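Side-chain contacts in toxin FitB (Neisseria gonorrhoeae, PDB 2H1C), which serves as the toxin of a type II toxin-antitoxin pair, a PIN-domain protein and probable ribonuclease that joins its antitoxin FitA in a promoter-binding complex: residues Ala23-Asp26 / Ser27-Leu30; Glu61-Glu64 / Gln65-Pro69. One frame throughout, in Å; residues are numbered along the deposited sequence.

Contact 1. Residues Ala23-Asp26 / Ser27-Leu30; sequences AWLD and SLIL
At the C-terminal end of helix 19-27 in this PIN domain, Trp24 and Leu28 pack one helical turn apart while Ser27 folds back onto the carbonyl of Trp24. Leu28 lays both methyls over one face of the indole: CD1 stands 3.9 Å from the centroid of the six-membered ring of Trp24 and 20° off its normal, a CH-pi contact, while Leu28 CD2 meets Trp24 CZ2 at 3.7 Å. The indole can lie beneath them because Trp24 CG is anti to the backbone N (chi1 179°). Leu28 CD1 also reaches Leu25 CD2, at 4.3 Å.

The backbone bonds here change to the i to i+3 spacing of a tightened last turn: Ser27 N donates to Trp24 O at 3.1 Å, and Leu28 N to Leu25 O at 3.3 Å. The i to i+4 bond from Ser27 N to Ala23 O is weak. With chi1 at 70°, the Ser27 hydroxyl turns back along the helix, and OG gives Trp24 O a second bond of 2.7 Å. The same indole touches Ile2 and Leu4 of strand 2-4 and meets the ring of Phe134, whereas Asp26 OD1 is hydrogen-bonded to the backbone of the bound peptide.

Contact 2. Residues Glu61-Glu64 / Gln65-Pro69; sequences ERLE and QSILP
Residues Glu61-Glu64 continue into Gln65-Pro69 where helix 53-67 runs out into a 3-10 segment, and their hydrogen bonds record a widening of the coil. Gln65 N still makes the alpha-helical bond to Glu61 O, at 2.8 Å. Arg62 O then takes two donors, Ser66 N in the i+4 position and Ile67 N in the i+5 position, each 2.9 Å away. The pi-type spacing repeats from Leu68 N to Leu63 O, where the N-H points almost straight at the oxygen (176°). The 3-10 segment follows at Leu68-Pro69, and Pro69, which has no amide hydrogen to donate, sets its ring carbon CD 3.4 Å from Glu64 O.

On the buried side, Leu63 CD1 touches both Ile67 and Leu68, 4.0 Å from Ile67 CB and 4.1 Å from Leu68 CG. Its branch lies there with CG anti to the backbone N (chi1 180°). Glu64 and Leu68 run alongside each other in the same direction, and the carboxylate oxygen Glu64 OE1 comes 3.5 Å from the methyl Leu68 CD1. Nearer solvent, the Glu61 carboxylate stands across the Gln65 side chain, though the approach of Glu61 OE2 to Gln65 CG is doubtfully short.

Outside the two segments, Arg62 NE pairs in a salt bridge with an acidic side chain of the bound peptide, and Ile67 packs on an apolar one. Against helix 37-48, Leu63 touches Arg44 and Val47, Leu68 touches Val40 and Arg44, and Glu64 OE2 forms a salt bridge with Arg44 NE.

Contact 1 precedes contact 2 along the chain, and both lie at the C-terminal part of a helix: 19-27 for the first, 53-67 for the second. Their centres are 18 Å apart and their nearest atoms about 6 Å, so they do not touch. Between them the chain passes through strand 33-36 of the parallel sheet and helix 37-48. Contact 1 rests on the sheet through strand 2-4, whereas contact 2 lies against helix 37-48. Leu30 of contact 1 packs on Leu70, just beyond contact 2. Both helix ends also meet the bound peptide, consistent with both parts lining the surface that takes it.

Contact 1. Residues Ala23-Asp26 / Ser27-Leu30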
# COMPACT_ATOMS: atom_id res chain seq x y z
N ALA A 23 5.69 -24.75 13.97
CA ALA A 23 6.84 -24.88 14.87
C ALA A 23 7.82 -23.71 14.74
O ALA A 23 8.36 -23.20 15.75
CB ALA A 23 7.58 -26.21 14.63
N TRP A 24 8.09 -23.29 13.51
CA TRP A 24 9.01 -22.17 13.30
C TRP A 24 8.44 -20.92 13.96
O TRP A 24 9.17 -20.16 14.61
CB TRP A 24 9.22 -21.89 11.82
CG TRP A 24 10.13 -20.72 11.60
CD1 TRP A 24 11.49 -20.67 11.80
CD2 TRP A 24 9.74 -19.39 11.22
NE1 TRP A 24 11.96 -19.40 11.56
CE2 TRP A 24 10.91 -18.60 11.20
CE3 TRP A 24 8.51 -18.81 10.89
CZ2 TRP A 24 10.88 -17.24 10.85
CZ3 TRP A 24 8.48 -17.46 10.55
CH2 TRP A 24 9.67 -16.69 10.53
N LEU A 25 7.16 -20.67 13.75
CA LEU A 25 6.55 -19.49 14.35
C LEU A 25 6.69 -19.55 15.87
O LEU A 25 6.90 -18.52 16.52
CB LEU A 25 5.08 -19.40 13.96
CG LEU A 25 4.78 -18.99 12.51
CD1 LEU A 25 3.32 -19.31 12.20
CD2 LEU A 25 5.06 -17.50 12.30
N ASP A 26 6.58 -20.75 16.44
CA ASP A 26 6.70 -20.93 17.90
C ASP A 26 8.10 -20.72 18.47
O ASP A 26 8.25 -20.56 19.67
CB ASP A 26 6.23 -22.32 18.32
CG ASP A 26 4.73 -22.46 18.27
OD1 ASP A 26 4.04 -21.43 18.40
OD2 ASP A 26 4.25 -23.60 18.11
N SER A 27 9.11 -20.73 17.61
CA SER A 27 10.48 -20.53 18.08
C SER A 27 10.86 -19.06 18.11
O SER A 27 11.91 -18.69 18.64
CB SER A 27 11.46 -21.28 17.16
OG SER A 27 11.54 -20.66 15.87
N LEU A 28 10.01 -18.21 17.56
CA LEU A 28 10.30 -16.78 17.50
C LEU A 28 10.01 -16.02 18.79
O LEU A 28 9.13 -16.40 19.56
CB LEU A 28 9.51 -16.12 16.37
CG LEU A 28 9.63 -16.73 14.97
CD1 LEU A 28 8.71 -15.95 14.03
CD2 LEU A 28 11.07 -16.67 14.48
N ILE A 29 10.78 -14.95 19.03
CA ILE A 29 10.53 -14.10 20.20
C ILE A 29 9.53 -13.07 19.67
O ILE A 29 9.85 -12.34 18.73
CB ILE A 29 11.79 -13.37 20.69
CG1 ILE A 29 12.74 -14.37 21.36
CG2 ILE A 29 11.42 -12.28 21.68
CD1 ILE A 29 13.37 -15.33 20.40
N LEU A 30 8.34 -13.03 20.26
CA LEU A 30 7.28 -12.13 19.79
C LEU A 30 7.67 -10.68 19.53
O LEU A 30 7.30 -10.09 18.50
CB LEU A 30 6.12 -12.15 20.77
CG LEU A 30 4.83 -11.44 20.37
CD1 LEU A 30 4.32 -12.00 19.05
CD2 LEU A 30 3.78 -11.62 21.47

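Contact 2. Residues Glu61-Glu64 / Gln65-Pro69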
# COMPACT_ATOMS: atom_id res chain seq x y z
N GLU A 61 -13.57 -11.46 15.46
CA GLU A 61 -13.35 -11.25 16.89
C GLU A 61 -11.94 -11.70 17.27
O GLU A 61 -11.22 -10.98 17.96
CB GLU A 61 -14.37 -12.04 17.71
CG GLU A 61 -14.13 -12.03 19.22
CD GLU A 61 -14.66 -10.78 19.91
OE1 GLU A 61 -15.90 -10.55 19.87
OE2 GLU A 61 -13.85 -10.02 20.50
N ARG A 62 -11.55 -12.89 16.83
CA ARG A 62 -10.23 -13.40 17.17
C ARG A 62 -9.11 -12.56 16.57
O ARG A 62 -8.09 -12.31 17.22
CB ARG A 62 -10.10 -14.85 16.75
CG ARG A 62 -10.97 -15.77 17.57
CD ARG A 62 -10.55 -15.74 19.03
NE ARG A 62 -11.37 -16.66 19.81
CZ ARG A 62 -12.61 -16.39 20.23
NH1 ARG A 62 -13.16 -15.22 19.96
NH2 ARG A 62 -13.30 -17.31 20.90
N LEU A 63 -9.28 -12.14 15.33
CA LEU A 63 -8.24 -11.32 14.70
C LEU A 63 -8.04 -10.01 15.46
O LEU A 63 -6.92 -9.65 15.85
CB LEU A 63 -8.61 -10.99 13.25
CG LEU A 63 -7.59 -10.13 12.50
CD1 LEU A 63 -6.22 -10.85 12.46
CD2 LEU A 63 -8.08 -9.87 11.09
N GLU A 64 -9.14 -9.31 15.69
CA GLU A 64 -9.08 -8.01 16.36
C GLU A 64 -8.73 -8.04 17.85
O GLU A 64 -7.92 -7.23 18.33
CB GLU A 64 -10.40 -7.27 16.16
CG GLU A 64 -10.80 -7.02 14.69
CD GLU A 64 -9.75 -6.23 13.90
OE1 GLU A 64 -9.02 -5.41 14.50
OE2 GLU A 64 -9.66 -6.42 12.66
N GLN A 65 -9.32 -8.99 18.58
CA GLN A 65 -9.11 -9.07 20.02
C GLN A 65 -8.04 -10.02 20.54
O GLN A 65 -7.65 -9.93 21.70
CB GLN A 65 -10.43 -9.41 20.72
CG GLN A 65 -11.49 -8.32 20.63
CD GLN A 65 -11.00 -6.98 21.20
OE1 GLN A 65 -10.65 -6.07 20.44
NE2 GLN A 65 -10.96 -6.88 22.53
N SER A 66 -7.58 -10.94 19.70
CA SER A 66 -6.58 -11.91 20.15
C SER A 66 -5.29 -11.91 19.35
O SER A 66 -4.20 -12.05 19.92
CB SER A 66 -7.17 -13.32 20.11
OG SER A 66 -8.21 -13.48 21.04
N ILE A 67 -5.40 -11.78 18.04
CA ILE A 67 -4.20 -11.82 17.19
C ILE A 67 -3.46 -10.49 17.06
O ILE A 67 -2.29 -10.41 17.41
CB ILE A 67 -4.53 -12.35 15.77
CG1 ILE A 67 -5.02 -13.79 15.86
CG2 ILE A 67 -3.29 -12.30 14.88
CD1 ILE A 67 -5.62 -14.30 14.56
N LEU A 68 -4.15 -9.45 16.58
CA LEU A 68 -3.50 -8.16 16.41
C LEU A 68 -2.87 -7.56 17.68
O LEU A 68 -1.85 -6.89 17.60
CB LEU A 68 -4.45 -7.17 15.73
CG LEU A 68 -4.85 -7.50 14.29
CD1 LEU A 68 -5.69 -6.34 13.72
CD2 LEU A 68 -3.60 -7.72 13.42
N PRO A 69 -3.47 -7.79 18.86
CA PRO A 69 -2.86 -7.22 20.07
C PRO A 69 -1.44 -7.78 20.29
O PRO A 69 -0.63 -7.14 20.95
CB PRO A 69 -3.82 -7.64 21.17
CG PRO A 69 -5.15 -7.62 20.47
CD PRO A 69 -4.81 -8.32 19.17